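Local coordinates for protein CurH (Lyngbya majuscula, PDB 3KG7) that probably catalyses the dehydration of a beta-hydroxyacyl intermediate, as the dehydratase domain of a module in the curacin polyketide synthase, at residues L134-P139 against Y245-E250. Residues are numbered along the deposited sequence; the frame is centred on the assembly and turned at random.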
ATOM      1  N   LEU C 134      15.096  28.856 -23.695  1.00 79.21           N
ATOM      2  CA  LEU C 134      16.236  28.613 -24.576  1.00 80.94           C
ATOM      3  C   LEU C 134      15.834  27.929 -25.886  1.00 81.99           C
ATOM      4  O   LEU C 134      15.277  26.829 -25.880  1.00 82.91           O
ATOM      5  CB  LEU C 134      17.278  27.766 -23.825  1.00 80.67           C
ATOM      6  CG  LEU C 134      18.500  27.126 -24.489  1.00 80.17           C
ATOM      7  CD1 LEU C 134      19.621  28.134 -24.734  1.00 78.60           C
ATOM      8  CD2 LEU C 134      18.993  25.992 -23.598  1.00 80.52           C
ATOM      9  N   SER C 135      16.105  28.606 -26.999  1.00 82.30           N
ATOM     10  CA  SER C 135      15.979  28.028 -28.337  1.00 82.68           C
ATOM     11  C   SER C 135      17.379  27.634 -28.835  1.00 83.16           C
ATOM     12  O   SER C 135      18.367  27.862 -28.130  1.00 83.36           O
ATOM     13  CB  SER C 135      15.315  29.040 -29.284  1.00 82.03           C
ATOM     14  OG  SER C 135      15.262  28.562 -30.618  1.00 81.66           O
ATOM     15  N   VAL C 136      17.456  27.030 -30.026  1.00 82.49           N
ATOM     16  CA  VAL C 136      18.729  26.658 -30.675  1.00 82.33           C
ATOM     17  C   VAL C 136      18.507  26.329 -32.164  1.00 82.68           C
ATOM     18  O   VAL C 136      17.572  25.600 -32.505  1.00 83.31           O
ATOM     19  CB  VAL C 136      19.459  25.469 -29.931  1.00 80.63           C
ATOM     20  CG1 VAL C 136      20.109  24.498 -30.905  1.00 80.69           C
ATOM     21  CG2 VAL C 136      20.500  25.984 -28.944  1.00 79.11           C
ATOM     22  N   ASP C 137      19.350  26.879 -33.042  1.00 82.63           N
ATOM     23  CA  ASP C 137      19.366  26.456 -34.448  1.00 83.08           C
ATOM     24  C   ASP C 137      20.216  25.195 -34.585  1.00 83.57           C
ATOM     25  O   ASP C 137      21.449  25.248 -34.495  1.00 83.44           O
ATOM     26  CB  ASP C 137      19.888  27.558 -35.378  1.00 82.71           C
ATOM     27  CG  ASP C 137      19.605  27.267 -36.855  1.00 82.23           C
ATOM     28  OD1 ASP C 137      20.566  27.185 -37.646  1.00 81.47           O
ATOM     29  OD2 ASP C 137      18.420  27.115 -37.227  1.00 81.67           O
ATOM     30  N   ILE C 138      19.544  24.067 -34.807  1.00 82.89           N
ATOM     31  CA  ILE C 138      20.202  22.765 -34.763  1.00 83.71           C
ATOM     32  C   ILE C 138      21.149  22.455 -35.944  1.00 84.36           C
ATOM     33  O   ILE C 138      22.246  21.928 -35.712  1.00 83.47           O
ATOM     34  CB  ILE C 138      19.196  21.597 -34.427  1.00 84.41           C
ATOM     35  CG1 ILE C 138      19.900  20.471 -33.658  1.00 82.81           C
ATOM     36  CG2 ILE C 138      18.439  21.093 -35.665  1.00 85.17           C
ATOM     37  CD1 ILE C 138      20.260  20.848 -32.226  1.00 82.36           C
ATOM     38  N   PRO C 139      20.758  22.801 -37.195  1.00 85.38           N
ATOM     39  CA  PRO C 139      21.680  22.535 -38.308  1.00 85.30           C
ATOM     40  C   PRO C 139      22.972  23.355 -38.230  1.00 85.20           C
ATOM     41  O   PRO C 139      23.993  22.932 -38.772  1.00 85.09           O
ATOM     42  CB  PRO C 139      20.869  22.931 -39.550  1.00 85.60           C
ATOM     43  CG  PRO C 139      19.446  22.974 -39.098  1.00 85.81           C
ATOM     44  CD  PRO C 139      19.514  23.428 -37.678  1.00 86.13           C
ATOM     45  N   TYR C 245      17.580  15.977 -28.474  1.00 80.13           N
ATOM     46  CA  TYR C 245      18.992  16.264 -28.242  1.00 79.49           C
ATOM     47  C   TYR C 245      19.317  16.537 -26.770  1.00 80.01           C
ATOM     48  O   TYR C 245      18.468  17.016 -26.009  1.00 81.20           O
ATOM     49  CB  TYR C 245      19.436  17.449 -29.112  1.00 79.77           C
ATOM     50  CG  TYR C 245      19.270  17.218 -30.603  1.00 80.35           C
ATOM     51  CD1 TYR C 245      20.300  16.656 -31.361  1.00 78.51           C
ATOM     52  CD2 TYR C 245      18.082  17.563 -31.258  1.00 81.48           C
ATOM     53  CE1 TYR C 245      20.152  16.437 -32.723  1.00 78.47           C
ATOM     54  CE2 TYR C 245      17.924  17.348 -32.625  1.00 80.64           C
ATOM     55  CZ  TYR C 245      18.965  16.782 -33.347  1.00 80.04           C
ATOM     56  OH  TYR C 245      18.822  16.567 -34.697  1.00 80.26           O
ATOM     57  N   ALA C 246      20.548  16.221 -26.379  1.00 78.99           N
ATOM     58  CA  ALA C 246      21.062  16.580 -25.063  1.00 78.84           C
ATOM     59  C   ALA C 246      22.235  17.525 -25.262  1.00 79.96           C
ATOM     60  O   ALA C 246      23.206  17.181 -25.941  1.00 80.90           O
ATOM     61  CB  ALA C 246      21.487  15.344 -24.293  1.00 79.91           C
ATOM     62  N   TYR C 247      22.140  18.711 -24.665  1.00 80.73           N
ATOM     63  CA  TYR C 247      23.065  19.809 -24.926  1.00 80.96           C
ATOM     64  C   TYR C 247      23.756  20.248 -23.633  1.00 81.51           C
ATOM     65  O   TYR C 247      23.095  20.609 -22.662  1.00 82.51           O
ATOM     66  CB  TYR C 247      22.271  20.964 -25.561  1.00 81.11           C
ATOM     67  CG  TYR C 247      23.070  22.135 -26.081  1.00 81.95           C
ATOM     68  CD1 TYR C 247      24.193  21.946 -26.891  1.00 82.46           C
ATOM     69  CD2 TYR C 247      22.678  23.446 -25.797  1.00 82.88           C
ATOM     70  CE1 TYR C 247      24.923  23.031 -27.380  1.00 81.54           C
ATOM     71  CE2 TYR C 247      23.402  24.544 -26.289  1.00 81.62           C
ATOM     72  CZ  TYR C 247      24.519  24.322 -27.074  1.00 81.28           C
ATOM     73  OH  TYR C 247      25.240  25.386 -27.555  1.00 82.53           O
ATOM     74  N   VAL C 248      25.084  20.194 -23.616  1.00 80.93           N
ATOM     75  CA  VAL C 248      25.861  20.647 -22.459  1.00 82.17           C
ATOM     76  C   VAL C 248      26.646  21.899 -22.848  1.00 83.13           C
ATOM     77  O   VAL C 248      27.426  21.875 -23.801  1.00 83.23           O
ATOM     78  CB  VAL C 248      26.801  19.532 -21.918  1.00 81.45           C
ATOM     79  CG1 VAL C 248      27.568  20.005 -20.683  1.00 80.80           C
ATOM     80  CG2 VAL C 248      26.007  18.277 -21.596  1.00 79.47           C
ATOM     81  N   GLU C 249      26.427  22.987 -22.112  1.00 85.66           N
ATOM     82  CA  GLU C 249      26.962  24.304 -22.482  1.00 87.33           C
ATOM     83  C   GLU C 249      28.333  24.624 -21.885  1.00 88.33           C
ATOM     84  O   GLU C 249      29.089  25.403 -22.465  1.00 89.82           O
ATOM     85  CB  GLU C 249      25.958  25.409 -22.138  1.00 88.06           C
ATOM     86  CG  GLU C 249      24.752  25.446 -23.067  1.00 91.04           C
ATOM     87  CD  GLU C 249      23.548  26.153 -22.459  1.00 93.73           C
ATOM     88  OE1 GLU C 249      23.640  27.363 -22.157  1.00 95.14           O
ATOM     89  OE2 GLU C 249      22.495  25.502 -22.295  1.00 94.53           O
ATOM     90  N   GLU C 250      28.652  24.041 -20.732  1.00 89.90           N
ATOM     91  CA  GLU C 250      29.973  24.237 -20.117  1.00 91.20           C
ATOM     92  C   GLU C 250      30.584  22.930 -19.596  1.00 91.91           C
ATOM     93  O   GLU C 250      29.847  22.009 -19.236  1.00 92.84           O
ATOM     94  CB  GLU C 250      29.954  25.341 -19.042  1.00 91.72           C
ATOM     95  CG  GLU C 250      28.785  25.316 -18.064  1.00 93.59           C
ATOM     96  CD  GLU C 250      28.801  26.504 -17.108  1.00 94.00           C
ATOM     97  OE1 GLU C 250      29.749  26.615 -16.301  1.00 94.13           O
ATOM     98  OE2 GLU C 250      27.862  27.324 -17.155  1.00 95.25           O
TER
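Ile138 lies over one face of the Tyr245 ring, and the geometry supports a CH-pi contact: CG1 of Ile138 is 3.9 Å from the centroid of the Tyr245 ring and only 17° off its normal. Its nearest ring atoms are on the hydroxyl-bearing side, with Ile138 CG1 3.8 Å from Tyr245 CZ, while Ile138 CD1 sits nearly above the ring centre, 4.1 Å from Tyr245 CG. Tyr245 CG is anti to the carbonyl carbon (chi1 -60°), which puts the ring on the side of the isoleucine.

The backbones stay well apart, 9.3 Å between the CA atoms of Ile138 and Tyr245, and no hydrogen bond joins the segments; side chains alone bridge the gap. In this double hotdog fold the contact sets the start of helix 138-144, with Asp137 at its N-cap, and the loop before it against strand 243-255, whose neighbours 260-268 and 181-186 bond to its backbone. Replacing Tyr245 with alanine removes the aromatic face, and a gap beside Ile138 CG1 and CD1 is likely to result.

Packing thins toward Glu249, where single contacts take the place of the broad ring face. Val136 CG2 meets the Tyr247 ring obliquely, 4.2 Å from CE2, and Leu141 of the helix touches both side chains. Beyond them, on the solvent side, Leu134 CD2 and Glu249 OE2 approach from opposite directions to 3.8 Å, a methyl beside a carboxylate oxygen of an exposed residue.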